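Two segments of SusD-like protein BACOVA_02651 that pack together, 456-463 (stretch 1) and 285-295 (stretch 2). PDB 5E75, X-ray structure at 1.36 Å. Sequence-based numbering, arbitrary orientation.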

# COMPACT_ATOMS: atom_id res chain seq x y z
N GLU A 456 -27.41 15.30 -12.45
CA GLU A 456 -27.29 16.70 -12.07
C GLU A 456 -26.69 16.88 -10.68
O GLU A 456 -25.96 17.84 -10.44
CB GLU A 456 -28.67 17.38 -12.11
CG GLU A 456 -29.35 17.35 -13.46
CD GLU A 456 -30.69 18.07 -13.45
OE1 GLU A 456 -31.13 18.49 -12.36
OE2 GLU A 456 -31.31 18.20 -14.53
N ASP A 457 -27.00 15.96 -9.78
CA ASP A 457 -26.51 16.06 -8.41
C ASP A 457 -25.12 15.45 -8.25
O ASP A 457 -24.59 15.39 -7.14
CB ASP A 457 -27.50 15.40 -7.45
CG ASP A 457 -28.86 16.08 -7.45
OD1 ASP A 457 -28.93 17.23 -7.92
OD2 ASP A 457 -29.84 15.46 -6.99
N GLY A 458 -24.54 15.01 -9.37
CA GLY A 458 -23.19 14.47 -9.37
C GLY A 458 -23.09 13.02 -8.92
O GLY A 458 -21.99 12.52 -8.67
N LYS A 459 -24.22 12.34 -8.83
CA LYS A 459 -24.23 10.96 -8.39
C LYS A 459 -23.86 10.06 -9.57
O LYS A 459 -24.27 10.32 -10.71
CB LYS A 459 -25.60 10.56 -7.83
CG LYS A 459 -25.68 9.11 -7.40
CD LYS A 459 -27.06 8.71 -6.90
CE LYS A 459 -27.20 7.19 -6.88
NZ LYS A 459 -28.24 6.69 -5.92
N LEU A 460 -23.10 9.00 -9.30
CA LEU A 460 -22.69 8.06 -10.33
C LEU A 460 -23.80 7.08 -10.68
O LEU A 460 -24.50 6.60 -9.80
CB LEU A 460 -21.46 7.28 -9.86
CG LEU A 460 -20.17 8.07 -9.70
CD1 LEU A 460 -19.12 7.15 -9.12
CD2 LEU A 460 -19.69 8.68 -11.01
N HIS A 461 -23.92 6.77 -11.98
CA HIS A 461 -24.86 5.77 -12.47
C HIS A 461 -24.11 4.79 -13.34
O HIS A 461 -23.23 5.18 -14.11
CB HIS A 461 -26.01 6.44 -13.24
CG HIS A 461 -26.84 7.35 -12.38
ND1 HIS A 461 -27.99 6.92 -11.75
CD2 HIS A 461 -26.66 8.64 -12.02
CE1 HIS A 461 -28.50 7.92 -11.05
NE2 HIS A 461 -27.71 8.97 -11.19
N PHE A 462 -24.45 3.51 -13.19
CA PHE A 462 -23.70 2.40 -13.78
C PHE A 462 -24.58 1.64 -14.76
O PHE A 462 -25.72 1.29 -14.44
CB PHE A 462 -23.20 1.44 -12.69
CG PHE A 462 -22.37 2.09 -11.61
CD1 PHE A 462 -22.96 2.68 -10.51
CD2 PHE A 462 -20.98 2.13 -11.71
CE1 PHE A 462 -22.20 3.28 -9.53
CE2 PHE A 462 -20.23 2.73 -10.73
CZ PHE A 462 -20.83 3.31 -9.65
N GLY A 463 -24.05 1.40 -15.96
CA GLY A 463 -24.78 0.67 -16.97
C GLY A 463 -24.04 0.62 -18.29
O GLY A 463 -22.84 0.41 -18.35
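Stretch 2 285-295: SIDMLQQYELA

A short helix and the segment after it lie nearly antiparallel along a strand and its preceding loop, in a small, mainly apolar contact that has no hydrogen bond across it and buries 333 Å² in all. Stretch 1 runs as loop or turn through Lys459, with Gly458 at a positive phi of 80°, then extends as a strand from Leu460 to Gly463. Stretch 2 begins at Ser285, the N-cap, whose OG accepts from Met288 N at 2.9 Å; Leu289 N to Ser285 O (2.9 Å) and Gln290 N to Ile286 O (3.0 Å) carry the helix forward, and the chain opens out by Tyr292, where psi reaches 122°. Helix and strand axes cross at -165° and approach to 10.3 Å, a separation spanned by side chains such as Phe462 and Leu289. The pairing follows the opposed directions: Phe462 lies nearest Ile286 (CA to CA 7.9 Å), Leu460 nearest Gln290 (8.3 Å) and Lys459 nearest Leu294 (6.4 Å).

Phe462, chi1 m, points toward the helix and has the largest covered area, 93 Å². Ile286 CG2 sits over one face of its ring, 4.2 Å from the centroid and 19° off the normal, a CH-pi contact. Leu289 CD1 meets the ring edge, 4.1 Å from Phe462 CE2, while Gln290 reaches in obliquely, its NE2 4.0 Å from Phe462 CE1. Leu289 also serves Leu460, which points the same way as Phe462 because alternate strand residues share a side: Leu460 CD1 lies 4.2 Å from Leu289 CB. His461, between them, makes no contact with stretch 2.

Beyond the helix, Leu294 (chi1 t, chi2 p) brings its CD1 against the loop backbone, 3.7 Å from Lys459 CA, 3.8 Å from Gly458 O and 4.0 Å from Asp457 O. The end of the Lys459 side chain leads away from this contact.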

# COMPACT_ATOMS: atom_id res chain seq x y z
N SER A 285 -13.15 -0.18 -9.72
CA SER A 285 -14.22 -1.16 -9.75
C SER A 285 -15.54 -0.52 -9.38
O SER A 285 -15.60 0.53 -8.76
CB SER A 285 -13.93 -2.32 -8.83
OG SER A 285 -13.96 -1.92 -7.47
N ILE A 286 -16.63 -1.16 -9.79
CA ILE A 286 -17.95 -0.68 -9.41
C ILE A 286 -18.05 -0.60 -7.88
O ILE A 286 -18.47 0.42 -7.33
CB ILE A 286 -19.01 -1.60 -10.01
CG1 ILE A 286 -18.98 -1.54 -11.54
CG2 ILE A 286 -20.41 -1.21 -9.49
CD1 ILE A 286 -19.90 -2.58 -12.23
N ASP A 287 -17.63 -1.67 -7.20
CA ASP A 287 -17.60 -1.73 -5.74
C ASP A 287 -16.78 -0.58 -5.14
O ASP A 287 -17.26 0.13 -4.25
CB ASP A 287 -17.08 -3.12 -5.35
CG ASP A 287 -16.46 -3.20 -3.95
OD1 ASP A 287 -17.07 -2.76 -2.96
OD2 ASP A 287 -15.33 -3.73 -3.87
N MET A 288 -15.56 -0.39 -5.61
CA MET A 288 -14.71 0.68 -5.09
C MET A 288 -15.34 2.06 -5.29
O MET A 288 -15.39 2.89 -4.37
CB MET A 288 -13.36 0.63 -5.77
CG MET A 288 -12.39 1.70 -5.28
SD MET A 288 -11.86 1.41 -3.58
CE MET A 288 -12.39 2.90 -2.75
N LEU A 289 -15.86 2.31 -6.49
CA LEU A 289 -16.48 3.60 -6.77
C LEU A 289 -17.66 3.86 -5.84
O LEU A 289 -17.90 5.00 -5.43
CB LEU A 289 -16.90 3.72 -8.24
CG LEU A 289 -15.73 3.86 -9.21
CD1 LEU A 289 -16.23 3.62 -10.63
CD2 LEU A 289 -15.07 5.22 -9.09
N GLN A 290 -18.40 2.82 -5.50
CA GLN A 290 -19.55 2.98 -4.62
C GLN A 290 -19.15 3.27 -3.18
O GLN A 290 -19.97 3.67 -2.36
CB GLN A 290 -20.45 1.75 -4.66
CG GLN A 290 -21.18 1.60 -5.97
CD GLN A 290 -21.86 0.25 -6.13
OE1 GLN A 290 -21.49 -0.72 -5.46
NE2 GLN A 290 -22.83 0.18 -7.04
N GLN A 291 -17.88 3.05 -2.83
CA GLN A 291 -17.43 3.35 -1.47
C GLN A 291 -17.37 4.85 -1.22
O GLN A 291 -17.53 5.29 -0.07
CB GLN A 291 -16.04 2.75 -1.18
CG GLN A 291 -15.96 1.24 -1.33
CD GLN A 291 -17.03 0.52 -0.57
OE1 GLN A 291 -17.89 -0.15 -1.15
NE2 GLN A 291 -17.01 0.66 0.73
N TYR A 292 -17.12 5.65 -2.25
CA TYR A 292 -17.08 7.09 -2.05
C TYR A 292 -18.47 7.62 -1.77
O TYR A 292 -19.39 7.47 -2.58
CB TYR A 292 -16.48 7.80 -3.27
CG TYR A 292 -15.08 7.32 -3.60
CD1 TYR A 292 -13.97 7.79 -2.90
CD2 TYR A 292 -14.88 6.37 -4.58
CE1 TYR A 292 -12.68 7.33 -3.19
CE2 TYR A 292 -13.60 5.89 -4.87
CZ TYR A 292 -12.52 6.38 -4.18
OH TYR A 292 -11.26 5.90 -4.47
N GLU A 293 -18.62 8.27 -0.63
CA GLU A 293 -19.87 8.97 -0.33
C GLU A 293 -20.07 10.07 -1.35
O GLU A 293 -19.11 10.57 -1.94
CB GLU A 293 -19.82 9.50 1.10
CG GLU A 293 -19.76 8.35 2.11
CD GLU A 293 -19.52 8.77 3.55
OE1 GLU A 293 -19.87 9.90 3.91
OE2 GLU A 293 -18.97 7.95 4.32
N LEU A 294 -21.32 10.45 -1.59
CA LEU A 294 -21.64 11.43 -2.61
C LEU A 294 -20.84 12.72 -2.46
O LEU A 294 -20.37 13.27 -3.45
CB LEU A 294 -23.14 11.73 -2.60
CG LEU A 294 -23.66 12.70 -3.66
CD1 LEU A 294 -23.28 12.29 -5.07
CD2 LEU A 294 -25.17 12.77 -3.50
N ALA A 295 -20.65 13.15 -1.22
CA ALA A 295 -19.93 14.38 -0.93
C ALA A 295 -18.41 14.22 -1.08
O ALA A 295 -17.72 15.23 -1.14
CB ALA A 295 -20.25 14.86 0.47